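Local coordinates for SusD superfamily protein (Parabacteroides distasonis, PDB 3OTN) that probably binds carbohydrate or another nutrient as a SusD-type protein of the outer membrane, at residues 14-19 with 112-117; 310-315 with 335-340. One frame throughout, in Å; residues are numbered along the deposited sequence. Where two conformers were deposited one is given.

Running from the N terminus, the chain enters helix 15-25 and, 93 residues later, comes back against its first turn with helix 108-133; contact 1 closes that loop, tying the start of the fold to a long helix of the N-terminal, largely helical part. Contact 2 opens only after contact 1 has closed, so the two stand in series and neither nest nor cross. It closes a much shorter loop of 19 residues, which holds no helix, and joins the end of strand 308-312 to the turn after strand 334-336. The contact centres lie about 43 Å apart, and the nearest atoms of the two are about 24 Å from each other.

Contact 1 of 2, residues 14-19 with 112-117; sequences TSKESA and NGYMAE
A19 and Y114 make the tight, buried half of this contact: the methyl CB of A19 rests 3.9 Å from CD2 of the Y114 ring, approaching obliquely, with CE2 equally close. Both residues are buried, and their CA atoms stand 7.7 Å apart where helix 15-25 meets helix 108-133. With CG anti to the carbonyl carbon (chi1 -74°), the ring of Y114 reaches across to the first turn of the other helix, and L20 and T23 of that helix also touch it. On the tyrosine's own helix, E117 OE2 lies in the ring plane at its edge, while E117 OE1 is engaged by R184 and Y27.

The pairing is helix-to-helix packing in the N-terminal helical part of a SusD-family protein, and no hydrogen bond crosses it. The solvent side belongs to K16, whose extended, exposed chain crosses Y114 at about a right angle and touches just the hydroxyl end of the ring; its CE passes 3.3 Å from Y114 OH and its CG 3.9 Å from the same oxygen. Beyond them, T14 and E17 close the helix start with a capping box. E17 OE1 takes two bonds, from T14 N at 2.9 Å, arriving above the carboxylate plane, and from T14 OG1 at 2.8 Å on the anti lone pair. The return bond from E17 N to T14 OG1, at 3.4 Å, is weak.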
ATOM      1  N   THR A  14      27.994   8.924  20.671  1.00 29.27           N
ATOM      2  CA  THR A  14      27.732   8.083  21.840  1.00 26.79           C
ATOM      3  C   THR A  14      27.037   6.801  21.389  1.00 22.58           C
ATOM      4  O   THR A  14      26.547   6.690  20.260  1.00 21.50           O
ATOM      5  CB  THR A  14      26.804   8.775  22.841  1.00 26.73           C
ATOM      6  OG1 THR A  14      25.525   9.037  22.207  1.00 20.62           O
ATOM      7  CG2 THR A  14      27.443  10.058  23.375  1.00 22.37           C
ATOM      8  N   SER A  15      27.005   5.814  22.262  1.00 20.95           N
ATOM      9  CA  SER A  15      26.394   4.538  21.920  1.00 22.51           C
ATOM     10  C   SER A  15      24.935   4.693  21.465  1.00 21.94           C
ATOM     11  O   SER A  15      24.507   4.050  20.472  1.00 21.96           O
ATOM     12  CB  SER A  15      26.488   3.553  23.106  1.00 23.05           C
ATOM     13  OG  SER A  15      25.814   4.111  24.234  1.00 34.47           O
ATOM     14  N   LYS A  16      24.171   5.551  22.142  1.00 19.50           N
ATOM     15  CA  LYS A  16      22.772   5.715  21.754  1.00 20.18           C
ATOM     16  C   LYS A  16      22.656   6.374  20.383  1.00 18.22           C
ATOM     17  O   LYS A  16      21.845   5.970  19.555  1.00 16.60           O
ATOM     18  CB  LYS A  16      21.940   6.441  22.798  1.00 19.10           C
ATOM     19  CG  LYS A  16      20.484   6.525  22.361  1.00 17.89           C
ATOM     20  CD  LYS A  16      19.565   7.119  23.409  1.00 18.76           C
ATOM     21  CE  LYS A  16      18.107   7.087  22.883  1.00 18.62           C
ATOM     22  NZ  LYS A  16      17.172   7.801  23.853  1.00 17.07           N
ATOM     23  N   GLU A  17      23.484   7.357  20.101  1.00 18.30           N
ATOM     24  CA  GLU A  17      23.422   7.972  18.783  1.00 18.61           C
ATOM     25  C   GLU A  17      23.753   6.967  17.672  1.00 15.36           C
ATOM     26  O   GLU A  17      23.110   6.973  16.636  1.00 16.89           O
ATOM     27  CB  GLU A  17      24.352   9.196  18.691  1.00 20.25           C
ATOM     28  CG  GLU A  17      23.964  10.376  19.559  1.00 22.32           C
ATOM     29  CD  GLU A  17      25.108  11.378  19.672  1.00 25.50           C
ATOM     30  OE1 GLU A  17      26.060  11.105  20.437  1.00 22.78           O
ATOM     31  OE2 GLU A  17      25.056  12.406  18.969  1.00 27.06           O
ATOM     32  N   SER A  18      24.744   6.127  17.910  1.00 20.96           N
ATOM     33  CA  SER A  18      25.197   5.141  16.908  1.00 22.77           C
ATOM     34  C   SER A  18      24.109   4.083  16.646  1.00 21.70           C
ATOM     35  O   SER A  18      23.775   3.816  15.496  1.00 19.97           O
ATOM     36  CB  SER A  18      26.506   4.508  17.337  1.00 24.45           C
ATOM     37  OG  SER A  18      26.914   3.550  16.389  1.00 32.22           O
ATOM     38  N   ALA A  19      23.544   3.545  17.725  1.00 20.71           N
ATOM     39  CA  ALA A  19      22.420   2.597  17.665  1.00 19.64           C
ATOM     40  C   ALA A  19      21.184   3.202  16.997  1.00 16.88           C
ATOM     41  O   ALA A  19      20.546   2.566  16.199  1.00 20.16           O
ATOM     42  CB  ALA A  19      22.069   2.104  19.117  1.00 15.82           C
ATOM     43  N   ASN A 112      16.778  -3.705  22.454  1.00 26.02           N
ATOM     44  CA  ASN A 112      15.690  -4.632  22.080  1.00 23.75           C
ATOM     45  C   ASN A 112      14.608  -3.956  21.214  1.00 22.22           C
ATOM     46  O   ASN A 112      14.169  -4.508  20.198  1.00 20.10           O
ATOM     47  CB  ASN A 112      15.070  -5.217  23.365  1.00 26.52           C
ATOM     48  CG  ASN A 112      13.907  -6.183  23.098  1.00 34.18           C
ATOM     49  OD1 ASN A 112      12.769  -5.768  22.853  1.00 34.97           O
ATOM     50  ND2 ASN A 112      14.190  -7.479  23.201  1.00 35.96           N
ATOM     51  N   GLY A 113      14.200  -2.752  21.602  1.00 19.70           N
ATOM     52  CA  GLY A 113      13.229  -1.962  20.821  1.00 21.63           C
ATOM     53  C   GLY A 113      13.715  -1.648  19.438  1.00 20.28           C
ATOM     54  O   GLY A 113      13.002  -1.845  18.444  1.00 18.80           O
ATOM     55  N   TYR A 114      14.962  -1.197  19.378  1.00 20.33           N
ATOM     56  CA  TYR A 114      15.572  -0.839  18.131  1.00 20.00           C
ATOM     57  C   TYR A 114      15.637  -2.029  17.174  1.00 19.04           C
ATOM     58  O   TYR A 114      15.331  -1.887  16.009  1.00 18.66           O
ATOM     59  CB  TYR A 114      16.969  -0.273  18.371  1.00 21.09           C
ATOM     60  CG  TYR A 114      17.050   1.131  18.947  1.00 20.36           C
ATOM     61  CD1 TYR A 114      15.982   2.038  18.876  1.00 22.54           C
ATOM     62  CD2 TYR A 114      18.249   1.578  19.515  1.00 23.84           C
ATOM     63  CE1 TYR A 114      16.089   3.329  19.400  1.00 23.82           C
ATOM     64  CE2 TYR A 114      18.370   2.878  20.043  1.00 20.82           C
ATOM     65  CZ  TYR A 114      17.294   3.748  19.952  1.00 23.65           C
ATOM     66  OH  TYR A 114      17.415   5.015  20.457  1.00 20.44           O
HETATM   67  N   MSE A 115      16.018  -3.200  17.690  1.00 19.05           N
HETATM   68  CA  MSE A 115      16.132  -4.379  16.856  0.50 18.97           C
HETATM   69  C   MSE A 115      14.740  -4.823  16.394  1.00 18.87           C
HETATM   70  O   MSE A 115      14.592  -5.291  15.259  1.00 18.34           O
HETATM   71  CB  MSE A 115      16.914  -5.492  17.572  0.50 19.65           C
HETATM   72  CG  MSE A 115      18.408  -5.157  17.772  0.50 21.06           C
HETATM   73 SE   MSE A 115      19.429  -6.537  18.776  0.38 25.94          SE
HETATM   74  CE  MSE A 115      18.287  -6.635  20.333  0.50 27.35           C
ATOM     75  N   ALA A 116      13.723  -4.630  17.239  1.00 18.39           N
ATOM     76  CA  ALA A 116      12.329  -4.890  16.840  1.00 20.08           C
ATOM     77  C   ALA A 116      11.903  -4.011  15.652  1.00 18.53           C
ATOM     78  O   ALA A 116      11.161  -4.448  14.767  1.00 16.74           O
ATOM     79  CB  ALA A 116      11.363  -4.706  18.045  1.00 19.28           C
ATOM     80  N   GLU A 117      12.341  -2.761  15.635  1.00 19.29           N
ATOM     81  CA  GLU A 117      11.972  -1.850  14.538  1.00 18.13           C
ATOM     82  C   GLU A 117      12.575  -2.384  13.210  1.00 15.67           C
ATOM     83  O   GLU A 117      11.941  -2.356  12.165  1.00 16.83           O
ATOM     84  CB  GLU A 117      12.468  -0.423  14.811  1.00 17.36           C
ATOM     85  CG  GLU A 117      11.843   0.263  16.037  1.00 19.23           C
ATOM     86  CD  GLU A 117      12.384   1.662  16.301  1.00 22.69           C
ATOM     87  OE1 GLU A 117      12.570   2.450  15.352  1.00 21.11           O
ATOM     88  OE2 GLU A 117      12.628   1.978  17.476  1.00 22.70           O
TER

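Contact 2 of 2, residues 310-315 with 335-340; sequences TNYKGH and YIYKFF. With EDO (1,2-ethanediol), chain O.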
ATOM      1  N   THR A 310     -14.767  16.510 -10.232  1.00 24.35           N
ATOM      2  CA  THR A 310     -15.118  16.679 -11.652  1.00 24.21           C
ATOM      3  C   THR A 310     -15.044  18.138 -12.110  1.00 24.57           C
ATOM      4  O   THR A 310     -15.201  18.419 -13.291  1.00 25.60           O
ATOM      5  CB  THR A 310     -16.565  16.207 -11.899  1.00 25.02           C
ATOM      6  OG1 THR A 310     -17.447  17.009 -11.117  1.00 22.66           O
ATOM      7  CG2 THR A 310     -16.768  14.758 -11.523  1.00 24.36           C
ATOM      8  N   ASN A 311     -14.867  19.073 -11.177  1.00 23.91           N
ATOM      9  CA  ASN A 311     -14.628  20.453 -11.505  1.00 22.59           C
ATOM     10  C   ASN A 311     -13.680  21.107 -10.476  1.00 23.21           C
ATOM     11  O   ASN A 311     -13.528  20.627  -9.342  1.00 24.99           O
ATOM     12  CB  ASN A 311     -15.969  21.207 -11.602  1.00 25.26           C
ATOM     13  CG  ASN A 311     -16.645  21.378 -10.246  1.00 27.84           C
ATOM     14  OD1 ASN A 311     -16.109  22.025  -9.356  1.00 27.19           O
ATOM     15  ND2 ASN A 311     -17.831  20.808 -10.095  1.00 25.93           N
ATOM     16  N   TYR A 312     -13.042  22.191 -10.889  1.00 24.44           N
ATOM     17  CA  TYR A 312     -12.171  22.977 -10.003  1.00 27.45           C
ATOM     18  C   TYR A 312     -12.073  24.373 -10.599  1.00 29.18           C
ATOM     19  O   TYR A 312     -12.987  24.787 -11.308  1.00 34.89           O
ATOM     20  CB  TYR A 312     -10.804  22.280  -9.758  1.00 23.89           C
ATOM     21  CG  TYR A 312     -10.202  22.614  -8.409  1.00 25.31           C
ATOM     22  CD1 TYR A 312     -10.755  22.126  -7.230  1.00 24.22           C
ATOM     23  CD2 TYR A 312      -9.081  23.456  -8.305  1.00 25.34           C
ATOM     24  CE1 TYR A 312     -10.221  22.480  -5.959  1.00 25.21           C
ATOM     25  CE2 TYR A 312      -8.550  23.804  -7.050  1.00 26.26           C
ATOM     26  CZ  TYR A 312      -9.120  23.305  -5.893  1.00 26.00           C
ATOM     27  OH  TYR A 312      -8.583  23.665  -4.687  1.00 23.08           O
ATOM     28  N   LYS A 313     -11.116  25.177 -10.185  1.00 30.29           N
ATOM     29  CA  LYS A 313     -10.884  26.483 -10.798  1.00 31.99           C
ATOM     30  C   LYS A 313      -9.456  26.491 -11.306  1.00 29.21           C
ATOM     31  O   LYS A 313      -8.596  25.808 -10.749  1.00 24.95           O
ATOM     32  CB  LYS A 313     -11.080  27.604  -9.775  1.00 35.92           C
ATOM     33  CG  LYS A 313     -12.443  27.605  -9.071  1.00 46.42           C
ATOM     34  CD  LYS A 313     -12.716  28.929  -8.303  1.00 54.96           C
ATOM     35  CE  LYS A 313     -13.911  28.796  -7.356  1.00 59.22           C
ATOM     36  NZ  LYS A 313     -14.337  30.091  -6.758  1.00 59.58           N
ATOM     37  N   GLY A 314      -9.208  27.247 -12.364  1.00 29.35           N
ATOM     38  CA  GLY A 314      -7.853  27.449 -12.856  1.00 30.20           C
ATOM     39  C   GLY A 314      -7.043  28.227 -11.830  1.00 29.92           C
ATOM     40  O   GLY A 314      -7.558  29.119 -11.172  1.00 26.92           O
ATOM     41  N   HIS A 315      -5.775  27.879 -11.685  1.00 28.19           N
ATOM     42  CA  HIS A 315      -4.925  28.549 -10.699  1.00 29.54           C
ATOM     43  C   HIS A 315      -4.528  29.933 -11.262  1.00 29.80           C
ATOM     44  O   HIS A 315      -4.270  30.032 -12.463  1.00 30.39           O
ATOM     45  CB  HIS A 315      -3.689  27.702 -10.409  1.00 23.11           C
ATOM     46  CG  HIS A 315      -2.870  28.214  -9.275  1.00 28.21           C
ATOM     47  ND1 HIS A 315      -1.883  29.166  -9.441  1.00 29.69           N
ATOM     48  CD2 HIS A 315      -2.889  27.917  -7.955  1.00 24.00           C
ATOM     49  CE1 HIS A 315      -1.317  29.420  -8.277  1.00 33.63           C
ATOM     50  NE2 HIS A 315      -1.914  28.682  -7.357  1.00 29.46           N
ATOM     51  N   TYR A 335     -11.909  12.504 -11.502  1.00 21.63           N
ATOM     52  CA  TYR A 335     -10.537  12.446 -11.033  1.00 21.41           C
ATOM     53  C   TYR A 335     -10.521  12.132  -9.544  1.00 19.44           C
ATOM     54  O   TYR A 335     -11.506  12.404  -8.826  1.00 21.93           O
ATOM     55  CB  TYR A 335      -9.840  13.760 -11.328  1.00 23.09           C
ATOM     56  CG  TYR A 335      -9.707  13.989 -12.811  1.00 23.50           C
ATOM     57  CD1 TYR A 335      -8.577  13.532 -13.499  1.00 22.46           C
ATOM     58  CD2 TYR A 335     -10.733  14.604 -13.548  1.00 25.08           C
ATOM     59  CE1 TYR A 335      -8.459  13.693 -14.894  1.00 22.23           C
ATOM     60  CE2 TYR A 335     -10.624  14.768 -14.945  1.00 23.88           C
ATOM     61  CZ  TYR A 335      -9.483  14.316 -15.603  1.00 24.03           C
ATOM     62  OH  TYR A 335      -9.350  14.482 -16.963  1.00 31.41           O
ATOM     63  N   ILE A 336      -9.420  11.539  -9.093  1.00 19.11           N
ATOM     64  CA  ILE A 336      -9.240  11.232  -7.685  1.00 20.07           C
ATOM     65  C   ILE A 336      -8.922  12.484  -6.880  1.00 20.10           C
ATOM     66  O   ILE A 336      -7.930  13.154  -7.128  1.00 21.82           O
ATOM     67  CB  ILE A 336      -8.181  10.147  -7.458  1.00 19.96           C
ATOM     68  CG1 ILE A 336      -8.682   8.816  -8.050  1.00 21.60           C
ATOM     69  CG2 ILE A 336      -7.948  10.003  -5.924  1.00 14.18           C
ATOM     70  CD1 ILE A 336      -7.577   7.851  -8.584  1.00 17.64           C
ATOM     71  N   TYR A 337      -9.809  12.775  -5.930  1.00 21.87           N
ATOM     72  CA  TYR A 337      -9.701  13.860  -4.961  1.00 22.18           C
ATOM     73  C   TYR A 337      -9.268  13.370  -3.580  1.00 21.33           C
ATOM     74  O   TYR A 337      -8.936  14.184  -2.714  1.00 19.07           O
ATOM     75  CB  TYR A 337     -11.077  14.539  -4.806  1.00 23.44           C
ATOM     76  CG  TYR A 337     -11.071  15.944  -4.268  1.00 24.48           C
ATOM     77  CD1 TYR A 337     -10.486  16.989  -4.985  1.00 22.44           C
ATOM     78  CD2 TYR A 337     -11.669  16.251  -3.030  1.00 20.46           C
ATOM     79  CE1 TYR A 337     -10.505  18.310  -4.490  1.00 21.97           C
ATOM     80  CE2 TYR A 337     -11.671  17.575  -2.541  1.00 22.42           C
ATOM     81  CZ  TYR A 337     -11.103  18.587  -3.281  1.00 21.67           C
ATOM     82  OH  TYR A 337     -11.112  19.881  -2.802  1.00 23.97           O
ATOM     83  N   LYS A 338      -9.219  12.048  -3.388  1.00 21.12           N
ATOM     84  CA  LYS A 338      -8.930  11.422  -2.071  1.00 21.56           C
ATOM     85  C   LYS A 338      -7.657  11.946  -1.378  1.00 20.13           C
ATOM     86  O   LYS A 338      -7.605  12.079  -0.141  1.00 19.70           O
ATOM     87  CB  LYS A 338      -8.874   9.916  -2.281  1.00 24.16           C
ATOM     88  CG  LYS A 338      -8.898   9.058  -1.089  1.00 31.72           C
ATOM     89  CD  LYS A 338      -9.157   7.609  -1.513  1.00 28.81           C
ATOM     90  CE  LYS A 338      -8.991   6.700  -0.354  1.00 21.10           C
ATOM     91  NZ  LYS A 338      -9.434   5.315  -0.616  1.00 19.92           N
ATOM     92  N   PHE A 339      -6.674  12.336  -2.181  1.00 17.27           N
ATOM     93  CA  PHE A 339      -5.358  12.766  -1.693  1.00 20.06           C
ATOM     94  C   PHE A 339      -5.035  14.218  -2.049  1.00 17.05           C
ATOM     95  O   PHE A 339      -3.888  14.581  -2.104  1.00 20.54           O
ATOM     96  CB  PHE A 339      -4.303  11.828  -2.270  1.00 18.96           C
ATOM     97  CG  PHE A 339      -4.644  10.363  -2.095  1.00 21.25           C
ATOM     98  CD1 PHE A 339      -4.775   9.823  -0.823  1.00 24.46           C
ATOM     99  CD2 PHE A 339      -4.845   9.532  -3.196  1.00 22.51           C
ATOM    100  CE1 PHE A 339      -5.069   8.467  -0.642  1.00 28.01           C
ATOM    101  CE2 PHE A 339      -5.147   8.176  -3.019  1.00 20.68           C
ATOM    102  CZ  PHE A 339      -5.245   7.653  -1.739  1.00 19.08           C
ATOM    103  N   PHE A 340      -6.068  15.042  -2.191  1.00 17.99           N
ATOM    104  CA  PHE A 340      -5.938  16.435  -2.617  1.00 19.10           C
ATOM    105  C   PHE A 340      -5.553  17.354  -1.432  1.00 19.33           C
ATOM    106  O   PHE A 340      -6.396  17.923  -0.718  1.00 22.83           O
ATOM    107  CB  PHE A 340      -7.240  16.839  -3.306  1.00 20.05           C
ATOM    108  CG  PHE A 340      -7.182  18.120  -4.090  1.00 18.87           C
ATOM    109  CD1 PHE A 340      -7.354  19.367  -3.465  1.00 23.96           C
ATOM    110  CD2 PHE A 340      -7.091  18.081  -5.484  1.00 24.45           C
ATOM    111  CE1 PHE A 340      -7.363  20.546  -4.234  1.00 23.56           C
ATOM    112  CE2 PHE A 340      -7.074  19.223  -6.222  1.00 23.10           C
ATOM    113  CZ  PHE A 340      -7.226  20.470  -5.601  1.00 26.96           C
TER
HETATM  114  C1  EDO O 627     -19.085  19.595 -13.657  1.00 41.06           C
HETATM  115  O1  EDO O 627     -19.032  19.409 -12.246  1.00 36.83           O
HETATM  116  C2  EDO O 627     -20.087  18.606 -14.260  1.00 49.45           C
HETATM  117  O2  EDO O 627     -19.533  17.293 -14.226  1.00 48.95           O
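Y312 meets F340 and Y337 with the far end of its ring. The bond from CA to CB is directed toward segment 335-340, and CG, anti to the backbone N (chi1 -151°), carries the ring out to the two aromatic residues. CE1 comes first: F340 CZ lies 3.6 Å from it, and Y337 OH sits at the ring edge, 4.2 Å from Y312 CE1. On the other flank, CE2 of Y312 is 3.9 Å from F340 CZ. Next, CZ of Y312 has F340 CZ at 3.4 Å, over one face of the tyrosine ring and offset toward the rim. At the tip, Y312 OH lies 3.4 Å from F340 CE1, near the plane of the phenylalanine ring, and its hydrogen-bond partners are D346 and Q342. The side chains of Y312 and F340 approach from opposite directions, their ring planes oblique at 57°. Y337 and F340 are the ends of a type I beta turn, closed by F340 N to Y337 O, and Y337 CE1 lies over one face of the F340 ring.

Away from this cluster, O1 of a 1,2-ethanediol, probably from the crystallisation liquor, accepts from N311 ND2 (2.8 Å, nearly straight at 177°) and donates to T310 OG1.

Strand 308-312 lies between 329-331 and 334-336 in an antiparallel sheet, but the chain turns a corner at T310: F309 pairs with Y335 before it, T310 and Y312 with L331 and M329, so Y312 reaches the 337-340 turn without a hydrogen bond, by side chains alone. Q342 and V345 of helix 342-348 touch Y337 and F340.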